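Local coordinates for xylose isomerase-like TIM barrel (Anabaena variabilis ATCC 29413, PDB 2QW5), which probably acts as a zinc-dependent sugar or sugar-phosphate isomerase or epimerase, holding a zinc ion and D-xylose in a TIM barrel, at residues A[41-52]-A[79-88]. Sequence-based numbering, arbitrary orientation. Where two conformers were deposited one is given.
Sequences QRFGYSGFEFPI and LENVKISTNV. With XLS (D-xylose), chain C.
With its CG1 set beside the backbone N (chi1 -60°) and CD1 folded round again (chi2 -62°), Ile84 lays its terminal methyl over one face of the Phe50 ring, displaced toward the rim; this CH-pi contact puts CD1 3.8 Å from the ring centroid. The same methyl brushes CB of Phe48, while CG2 of Ile84 lies against CD2 of Phe50. The same apolar layer continues at Phe48, whose ring is met at its edge, in plane, by CG1 of Val82, 3.4 Å from CD2. Further along, CG1 of Ile52 touches CG2 of Thr86, whose OG1 hydrogen-bonds Thr118 OG1.

The backbones of 47-51 and 83-87 run parallel, as neighbouring strands of a TIM barrel joined through helix 60-76. Phe48 N donates to Lys83 O, Ser85 N to Phe48 O and Phe50 N to Ser85 O, the last at 2.8 Å; Asn87 N donates to Phe50 O, and Ile52 N to Asn87 O (2.9 Å) closes the series. At the other end a water donates to both Ser46 O and Asn81 O.

Glu49, Ser85 and Asn87 share the opposite side of the sheet. CG of Glu49 packs on OG of Ser85 at 3.4 Å, and Tyr245 OH hydrogen-bonds both OG and Glu49 OE2, which Gln247 of the zinc site also reaches. Asn87 OD1 accepts from O4 of D-xylose at 2.8 Å, and its ND2 donates weakly to O2 (3.3 Å). A leucine in place of Asn87 would probably leave O4 without its acceptor and O2 without its weak donor, so the sugar would be held less firmly at this end. One strand pair thus has a largely apolar side facing the surrounding helices and a more polar side, facing the barrel interior, that holds the bound D-xylose close to the zinc ion, consistent with a sugar isomerase site.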
loop_
_atom_site.group_PDB
_atom_site.type_symbol
_atom_site.label_atom_id
_atom_site.label_comp_id
_atom_site.label_asym_id
_atom_site.label_seq_id
_atom_site.Cartn_x
_atom_site.Cartn_y
_atom_site.Cartn_z
ATOM N N GLN A 41 5.949 30.232 -27.056
ATOM C CA GLN A 41 5.980 31.691 -27.292
ATOM C C GLN A 41 5.171 32.100 -28.504
ATOM O O GLN A 41 4.555 33.163 -28.466
ATOM C CB GLN A 41 7.398 32.205 -27.502
ATOM C CG GLN A 41 8.193 32.388 -26.283
ATOM C CD GLN A 41 9.493 33.106 -26.603
ATOM O OE1 GLN A 41 10.301 32.645 -27.438
ATOM N NE2 GLN A 41 9.680 34.251 -25.987
ATOM N N ARG A 42 5.180 31.271 -29.560
ATOM C CA ARG A 42 4.395 31.564 -30.770
ATOM C C ARG A 42 2.891 31.619 -30.480
ATOM O O ARG A 42 2.181 32.372 -31.128
ATOM C CB ARG A 42 4.719 30.609 -31.935
ATOM C CG ARG A 42 6.145 30.743 -32.452
ATOM C CD ARG A 42 6.312 30.107 -33.827
ATOM N NE ARG A 42 7.676 30.242 -34.356
ATOM C CZ ARG A 42 8.206 31.339 -34.920
ATOM N NH1 ARG A 42 7.525 32.492 -35.022
ATOM N NH2 ARG A 42 9.463 31.294 -35.366
ATOM N N PHE A 43 2.416 30.859 -29.484
ATOM C CA PHE A 43 1.010 30.907 -29.062
ATOM C C PHE A 43 0.683 32.117 -28.187
ATOM O O PHE A 43 -0.488 32.364 -27.903
ATOM C CB PHE A 43 0.601 29.648 -28.263
ATOM C CG PHE A 43 0.889 28.347 -28.954
ATOM C CD1 PHE A 43 0.744 28.203 -30.342
ATOM C CD2 PHE A 43 1.235 27.229 -28.203
ATOM C CE1 PHE A 43 1.003 26.978 -30.975
ATOM C CE2 PHE A 43 1.498 25.988 -28.819
ATOM C CZ PHE A 43 1.385 25.869 -30.225
ATOM N N GLY A 44 1.714 32.825 -27.723
ATOM C CA GLY A 44 1.575 34.039 -26.931
ATOM C C GLY A 44 2.038 33.971 -25.494
ATOM O O GLY A 44 1.890 34.940 -24.771
ATOM N N TYR A 45 2.593 32.844 -25.071
ATOM C CA TYR A 45 3.086 32.696 -23.691
ATOM C C TYR A 45 4.340 33.535 -23.542
ATOM O O TYR A 45 5.199 33.511 -24.425
ATOM C CB TYR A 45 3.362 31.220 -23.348
ATOM C CG TYR A 45 2.100 30.386 -23.213
ATOM C CD1 TYR A 45 1.302 30.503 -22.068
ATOM C CD2 TYR A 45 1.712 29.453 -24.205
ATOM C CE1 TYR A 45 0.143 29.767 -21.927
ATOM C CE2 TYR A 45 0.563 28.683 -24.065
ATOM C CZ TYR A 45 -0.211 28.826 -22.904
ATOM O OH TYR A 45 -1.377 28.104 -22.750
ATOM N N SER A 46 4.398 34.303 -22.454
ATOM C CA SER A 46 5.512 35.199 -22.124
ATOM C C SER A 46 6.364 34.748 -20.919
ATOM O O SER A 46 7.406 35.362 -20.602
ATOM C CB SER A 46 4.973 36.591 -21.897
ATOM O OG SER A 46 4.155 36.591 -20.768
ATOM N N GLY A 47 5.951 33.665 -20.272
ATOM C CA GLY A 47 6.738 33.106 -19.188
ATOM C C GLY A 47 6.374 31.667 -18.878
ATOM O O GLY A 47 5.368 31.153 -19.355
ATOM N N PHE A 48 7.214 31.027 -18.068
ATOM C CA PHE A 48 7.089 29.559 -17.791
ATOM C C PHE A 48 7.293 29.221 -16.350
ATOM O O PHE A 48 8.091 29.878 -15.730
ATOM C CB PHE A 48 8.081 28.820 -18.691
ATOM C CG PHE A 48 7.861 29.132 -20.129
ATOM C CD1 PHE A 48 6.935 28.411 -20.882
ATOM C CD2 PHE A 48 8.450 30.242 -20.689
ATOM C CE1 PHE A 48 6.661 28.771 -22.222
ATOM C CE2 PHE A 48 8.175 30.632 -22.023
ATOM C CZ PHE A 48 7.280 29.891 -22.783
ATOM N N GLU A 49 6.550 28.248 -15.801
ATOM C CA GLU A 49 6.760 27.824 -14.422
ATOM C C GLU A 49 7.634 26.605 -14.520
ATOM O O GLU A 49 7.272 25.634 -15.172
ATOM C CB GLU A 49 5.512 27.388 -13.637
ATOM C CG GLU A 49 4.283 28.196 -13.753
ATOM C CD GLU A 49 3.267 27.806 -12.646
ATOM O OE1 GLU A 49 3.301 26.662 -12.088
ATOM O OE2 GLU A 49 2.444 28.663 -12.346
ATOM N N PHE A 50 8.760 26.661 -13.851
ATOM C CA PHE A 50 9.732 25.571 -13.760
ATOM C C PHE A 50 9.619 24.908 -12.406
ATOM O O PHE A 50 9.845 25.579 -11.392
ATOM C CB PHE A 50 11.137 26.149 -13.892
ATOM C CG PHE A 50 11.599 26.388 -15.312
ATOM C CD1 PHE A 50 10.738 26.359 -16.420
ATOM C CD2 PHE A 50 12.935 26.763 -15.506
ATOM C CE1 PHE A 50 11.241 26.582 -17.715
ATOM C CE2 PHE A 50 13.424 27.015 -16.773
ATOM C CZ PHE A 50 12.584 26.932 -17.875
ATOM N N PRO A 51 9.218 23.605 -12.376
ATOM C CA PRO A 51 9.331 22.891 -11.111
ATOM C C PRO A 51 10.802 22.685 -10.778
ATOM O O PRO A 51 11.591 22.430 -11.676
ATOM C CB PRO A 51 8.642 21.544 -11.380
ATOM C CG PRO A 51 8.737 21.345 -12.876
ATOM C CD PRO A 51 8.623 22.746 -13.430
ATOM N N ILE A 52 11.180 22.864 -9.506
ATOM C CA ILE A 52 12.549 22.614 -9.069
ATOM C C ILE A 52 12.552 21.309 -8.301
ATOM O O ILE A 52 12.048 21.243 -7.142
ATOM C CB ILE A 52 13.175 23.774 -8.255
ATOM C CG1 ILE A 52 13.110 25.091 -9.071
ATOM C CG2 ILE A 52 14.630 23.436 -7.780
ATOM C CD1 ILE A 52 13.796 25.082 -10.466
ATOM N N LEU A 79 16.220 34.237 -25.572
ATOM C CA LEU A 79 15.085 34.216 -24.639
ATOM C C LEU A 79 15.309 35.072 -23.400
ATOM O O LEU A 79 14.698 34.798 -22.362
ATOM C CB LEU A 79 14.721 32.764 -24.280
ATOM C CG LEU A 79 14.423 31.805 -25.464
ATOM C CD1 LEU A 79 14.207 30.361 -25.003
ATOM C CD2 LEU A 79 13.257 32.270 -26.281
ATOM N N GLU A 80 16.061 36.176 -23.551
ATOM C CA GLU A 80 16.338 37.116 -22.451
ATOM C C GLU A 80 15.090 37.612 -21.757
ATOM O O GLU A 80 15.064 37.706 -20.515
ATOM C CB GLU A 80 17.117 38.368 -22.920
ATOM C CG GLU A 80 18.550 38.150 -23.396
ATOM C CD GLU A 80 18.676 37.868 -24.919
ATOM O OE1 GLU A 80 17.670 37.459 -25.572
ATOM O OE2 GLU A 80 19.798 38.066 -25.449
ATOM N N ASN A 81 14.074 37.934 -22.543
ATOM C CA ASN A 81 12.843 38.543 -22.017
ATOM C C ASN A 81 11.894 37.562 -21.405
ATOM O O ASN A 81 10.907 38.015 -20.808
ATOM C CB ASN A 81 12.073 39.323 -23.087
ATOM C CG ASN A 81 12.862 40.466 -23.666
ATOM O OD1 ASN A 81 13.888 40.881 -23.136
ATOM N ND2 ASN A 81 12.371 40.990 -24.754
ATOM N N VAL A 82 12.142 36.245 -21.570
ATOM C CA VAL A 82 11.251 35.189 -21.018
ATOM C C VAL A 82 11.394 35.149 -19.501
ATOM O O VAL A 82 12.493 35.040 -19.005
ATOM C CB VAL A 82 11.570 33.801 -21.638
ATOM C CG1 VAL A 82 10.854 32.618 -20.872
ATOM C CG2 VAL A 82 11.200 33.819 -23.097
ATOM N N LYS A 83 10.290 35.275 -18.785
ATOM C CA LYS A 83 10.271 35.204 -17.325
ATOM C C LYS A 83 9.979 33.788 -16.826
ATOM O O LYS A 83 9.235 33.048 -17.450
ATOM C CB LYS A 83 9.257 36.191 -16.742
ATOM C CG LYS A 83 9.720 37.680 -16.835
ATOM C CD LYS A 83 8.750 38.590 -16.029
ATOM C CE LYS A 83 9.197 40.084 -15.965
ATOM N NZ LYS A 83 9.285 40.715 -17.349
ATOM N N ILE A 84 10.533 33.453 -15.667
ATOM C CA ILE A 84 10.374 32.156 -15.045
ATOM C C ILE A 84 9.858 32.362 -13.638
ATOM O O ILE A 84 10.325 33.259 -12.956
ATOM C CB ILE A 84 11.725 31.446 -14.919
ATOM C CG1 ILE A 84 12.397 31.235 -16.294
ATOM C CG2 ILE A 84 11.621 30.081 -14.166
ATOM C CD1 ILE A 84 11.633 30.396 -17.226
ATOM N N SER A 85 8.840 31.580 -13.275
ATOM C CA SER A 85 8.396 31.388 -11.886
ATOM C C SER A 85 8.784 29.928 -11.532
ATOM O O SER A 85 9.022 29.106 -12.411
ATOM C CB SER A 85 6.911 31.646 -11.744
ATOM O OG SER A 85 6.158 30.746 -12.526
ATOM N N THR A 86 8.899 29.621 -10.250
ATOM C CA THR A 86 9.267 28.286 -9.812
ATOM C C THR A 86 8.187 27.645 -8.950
ATOM O O THR A 86 7.431 28.351 -8.244
ATOM C CB THR A 86 10.598 28.252 -9.040
ATOM O OG1 THR A 86 10.466 29.036 -7.842
ATOM C CG2 THR A 86 11.698 28.740 -9.863
ATOM N N ASN A 87 8.112 26.320 -9.052
ATOM C CA ASN A 87 7.250 25.489 -8.244
ATOM C C ASN A 87 8.171 24.629 -7.350
ATOM O O ASN A 87 9.011 23.859 -7.827
ATOM C CB ASN A 87 6.319 24.647 -9.091
ATOM C CG ASN A 87 5.302 23.928 -8.275
ATOM O OD1 ASN A 87 5.633 22.997 -7.566
ATOM N ND2 ASN A 87 4.051 24.325 -8.404
ATOM N N VAL A 88 7.992 24.790 -6.054
ATOM C CA VAL A 88 8.830 24.171 -5.050
ATOM C C VAL A 88 7.954 23.643 -3.939
ATOM O O VAL A 88 7.049 24.333 -3.504
ATOM C CB VAL A 88 9.861 25.184 -4.443
ATOM C CG1 VAL A 88 10.585 24.563 -3.290
ATOM C CG2 VAL A 88 10.906 25.623 -5.519
HETATM C C1 XLS C . 0.345 20.330 -7.429
HETATM C C2 XLS C . 1.583 20.778 -6.661
HETATM C C3 XLS C . 2.756 19.736 -6.672
HETATM C C4 XLS C . 4.140 20.349 -6.763
HETATM O O1 XLS C . -1.010 20.611 -7.062
HETATM O O2 XLS C . 1.994 22.090 -7.047
HETATM O O3 XLS C . 2.761 18.714 -7.671
HETATM O O4 XLS C . 4.247 21.340 -5.781
HETATM O O HOH W 1 8.207 38.018 -20.808
#